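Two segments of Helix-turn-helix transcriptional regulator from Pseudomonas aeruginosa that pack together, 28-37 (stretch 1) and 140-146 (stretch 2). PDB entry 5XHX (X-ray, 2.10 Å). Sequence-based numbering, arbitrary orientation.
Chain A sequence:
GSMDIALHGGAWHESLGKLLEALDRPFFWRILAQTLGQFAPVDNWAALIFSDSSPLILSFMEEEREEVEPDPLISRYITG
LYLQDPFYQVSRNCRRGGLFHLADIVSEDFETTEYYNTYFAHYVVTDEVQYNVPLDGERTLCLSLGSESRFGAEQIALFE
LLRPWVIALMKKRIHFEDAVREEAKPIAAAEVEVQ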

# COMPACT_ATOMS: atom_id res chain seq x y z
N PHE A 28 4.85 9.79 -6.27
CA PHE A 28 3.91 9.20 -5.30
C PHE A 28 3.05 10.27 -4.62
O PHE A 28 1.83 10.12 -4.54
N TRP A 29 3.67 11.33 -4.10
CA TRP A 29 2.90 12.33 -3.36
C TRP A 29 1.88 13.02 -4.25
O TRP A 29 0.77 13.34 -3.81
N ARG A 30 2.24 13.28 -5.51
CA ARG A 30 1.27 13.84 -6.44
C ARG A 30 0.07 12.91 -6.60
O ARG A 30 -1.08 13.37 -6.62
N ILE A 31 0.31 11.60 -6.69
CA ILE A 31 -0.81 10.66 -6.88
C ILE A 31 -1.65 10.57 -5.61
O ILE A 31 -2.88 10.47 -5.68
N LEU A 32 -1.02 10.61 -4.44
CA LEU A 32 -1.78 10.60 -3.19
C LEU A 32 -2.66 11.84 -3.07
O LEU A 32 -3.86 11.74 -2.77
N ALA A 33 -2.09 13.02 -3.32
CA ALA A 33 -2.88 14.25 -3.25
C ALA A 33 -4.01 14.25 -4.28
O ALA A 33 -5.11 14.73 -4.01
N GLN A 34 -3.74 13.74 -5.49
CA GLN A 34 -4.80 13.68 -6.50
C GLN A 34 -5.88 12.68 -6.11
O GLN A 34 -7.07 12.91 -6.36
N THR A 35 -5.49 11.55 -5.51
CA THR A 35 -6.49 10.60 -5.02
C THR A 35 -7.40 11.25 -3.98
O THR A 35 -8.63 11.16 -4.07
N LEU A 36 -6.81 11.93 -2.98
CA LEU A 36 -7.63 12.61 -1.98
C LEU A 36 -8.41 13.76 -2.59
O LEU A 36 -9.52 14.08 -2.13
N GLY A 37 -7.86 14.40 -3.62
CA GLY A 37 -8.55 15.47 -4.31
C GLY A 37 -9.82 15.04 -5.03
O GLY A 37 -10.56 15.90 -5.50
N THR A 140 8.39 14.40 12.18
CA THR A 140 6.98 14.25 11.85
C THR A 140 6.82 14.36 10.35
O THR A 140 7.12 15.42 9.77
N LEU A 141 6.36 13.29 9.71
CA LEU A 141 6.04 13.32 8.29
C LEU A 141 4.66 13.93 8.08
O LEU A 141 3.68 13.51 8.71
N CYS A 142 4.56 14.92 7.20
CA CYS A 142 3.31 15.66 7.05
C CYS A 142 2.92 15.75 5.59
O CYS A 142 3.77 15.99 4.72
N LEU A 143 1.64 15.56 5.33
CA LEU A 143 1.07 15.78 4.02
C LEU A 143 0.10 16.94 4.17
O LEU A 143 -0.94 16.80 4.82
N SER A 144 0.47 18.08 3.60
CA SER A 144 -0.37 19.27 3.64
C SER A 144 -1.22 19.30 2.38
O SER A 144 -0.72 19.07 1.29
N LEU A 145 -2.52 19.57 2.55
CA LEU A 145 -3.43 19.73 1.43
C LEU A 145 -4.05 21.11 1.57
O LEU A 145 -4.71 21.40 2.58
N GLY A 146 -3.82 21.97 0.59
CA GLY A 146 -4.35 23.33 0.65
C GLY A 146 -5.51 23.54 -0.30
O GLY A 146 -5.64 22.80 -1.28

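Helix 28-36 lies across strand 140-146, with the two axes 10.1 Å apart at closest approach and their N-to-C directions 49° apart. The contact is made entirely by apolar side chains, and no hydrogen bond crosses it. About 303 Å² of surface is buried, counting both sides.

The strand supplies a row of three leucines. Leu141, Leu143 and Leu145 all point toward the helix, as alternate residues of a strand should. Between them, Cys142 points away, and the Ser144 side chain is out of reach of the helix. Leu141 and Leu143 share one rotamer, t with chi2 near +60° (p). Leu145 is different, with chi1 m and chi2 t.

The helix answers with Trp29, Leu32, Ala33 and Leu36. This is the spacing of one helical face. Trp29, Leu32 and Leu36 point toward the strand, while Ala33 points sideways.

Trp29 is the large bump at the N-terminal end of the contact. Its chi1 is m, and its indole reaches along the strand to two leucines. CZ2 of Trp29 lies 4.1 Å from CD1 of Leu141, and CE3 of Trp29 lies 4.0 Å from CD1 of Leu143. Both methyls meet the ring obliquely. The indole NE1 is hydrogen-bonded elsewhere in the structure.

Leu143 is the central knob of the strand. It has the largest covered area of any residue here, 77 Å², and it fits among Trp29, Leu32 and Leu36. Its two methyls divide these neighbors. CD1 faces the indole, whereas CD2 of Leu143 sits 3.7 Å from CD2 of Leu32 and 4.0 Å from CD1 of Leu36. Leu32, with chi1 t and chi2 p, gives up only 12 Å² to the strand, so its part is small despite the close approach.

Leu145 fills the next place along. Here the helix presents the short side chain of Ala33, and the backbones come nearer: the CA atoms of Ala33 and Leu145 are 7.2 Å apart, against 8.3 Å for the CA atoms of Trp29 and Leu143. CD2 of Leu145 lies 4.2 Å from CB of Ala33. The other methyl, CD1 of Leu145, lies 3.8 Å from CD1 of Leu36. Leu36, chi1 m and chi2 t, thus places one methyl, CD1, against both Leu143 and Leu145.

The polar groups stay out of this contact. Thr35 OG1 donates a hydrogen bond to Ile31 O within the helix, at 2.6 Å. Ser144 OG is bonded elsewhere in the structure.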

# COMPACT_ATOMS: atom_id res chain seq x y z
CB PHE A 28 4.66 8.40 -4.24
CG PHE A 28 3.82 8.07 -3.03
CD1 PHE A 28 2.88 7.03 -3.08
CD2 PHE A 28 3.93 8.81 -1.86
CE1 PHE A 28 2.08 6.74 -1.98
CE2 PHE A 28 3.13 8.52 -0.75
CZ PHE A 28 2.21 7.48 -0.81
CB TRP A 29 3.82 13.35 -2.69
CG TRP A 29 4.65 12.73 -1.63
CD1 TRP A 29 5.98 12.46 -1.69
CD2 TRP A 29 4.20 12.26 -0.35
NE1 TRP A 29 6.39 11.87 -0.53
CE2 TRP A 29 5.32 11.74 0.32
CE3 TRP A 29 2.96 12.26 0.31
CZ2 TRP A 29 5.25 11.20 1.60
CZ3 TRP A 29 2.89 11.73 1.59
CH2 TRP A 29 4.02 11.20 2.22
CB ARG A 30 1.91 14.12 -7.81
CG ARG A 30 0.92 14.77 -8.80
CD ARG A 30 1.52 15.07 -10.19
NE ARG A 30 2.13 13.89 -10.81
CZ ARG A 30 1.49 13.02 -11.58
NH1 ARG A 30 0.20 13.17 -11.85
NH2 ARG A 30 2.15 11.98 -12.10
CB ILE A 31 -0.30 9.28 -7.31
CG1 ILE A 31 0.51 9.38 -8.62
CG2 ILE A 31 -1.50 8.30 -7.49
CD1 ILE A 31 -0.25 10.07 -9.73
CB LEU A 32 -0.82 10.47 -2.00
CG LEU A 32 -1.46 10.55 -0.60
CD1 LEU A 32 -2.66 9.60 -0.47
CD2 LEU A 32 -0.42 10.25 0.47
CB ALA A 33 -1.98 15.46 -3.47
CB GLN A 34 -4.20 13.34 -7.87
CG GLN A 34 -3.42 14.53 -8.47
CD GLN A 34 -2.66 14.18 -9.74
OE1 GLN A 34 -2.67 13.03 -10.19
NE2 GLN A 34 -2.00 15.18 -10.32
CB THR A 35 -5.80 9.37 -4.43
OG1 THR A 35 -4.87 8.85 -5.38
CG2 THR A 35 -6.83 8.27 -4.11
CB LEU A 36 -6.74 13.12 -0.84
CG LEU A 36 -6.01 12.02 -0.07
CD1 LEU A 36 -5.00 12.61 0.91
CD2 LEU A 36 -7.02 11.13 0.66
CB THR A 140 6.11 15.31 12.55
OG1 THR A 140 6.42 15.36 13.94
CG2 THR A 140 4.62 14.97 12.39
CB LEU A 141 6.11 11.92 7.69
CG LEU A 141 5.60 11.71 6.26
CD1 LEU A 141 6.45 12.50 5.26
CD2 LEU A 141 5.63 10.23 5.89
CB CYS A 142 3.42 17.06 7.63
SG CYS A 142 3.81 17.08 9.37
CB LEU A 143 0.36 14.54 3.47
CG LEU A 143 -0.46 14.84 2.20
CD1 LEU A 143 0.45 15.33 1.06
CD2 LEU A 143 -1.27 13.62 1.80
CB SER A 144 0.49 20.54 3.72
OG SER A 144 -0.20 21.62 3.11
CB LEU A 145 -4.52 18.66 1.42
CG LEU A 145 -4.09 17.19 1.52
CD1 LEU A 145 -5.33 16.30 1.70
CD2 LEU A 145 -3.30 16.77 0.30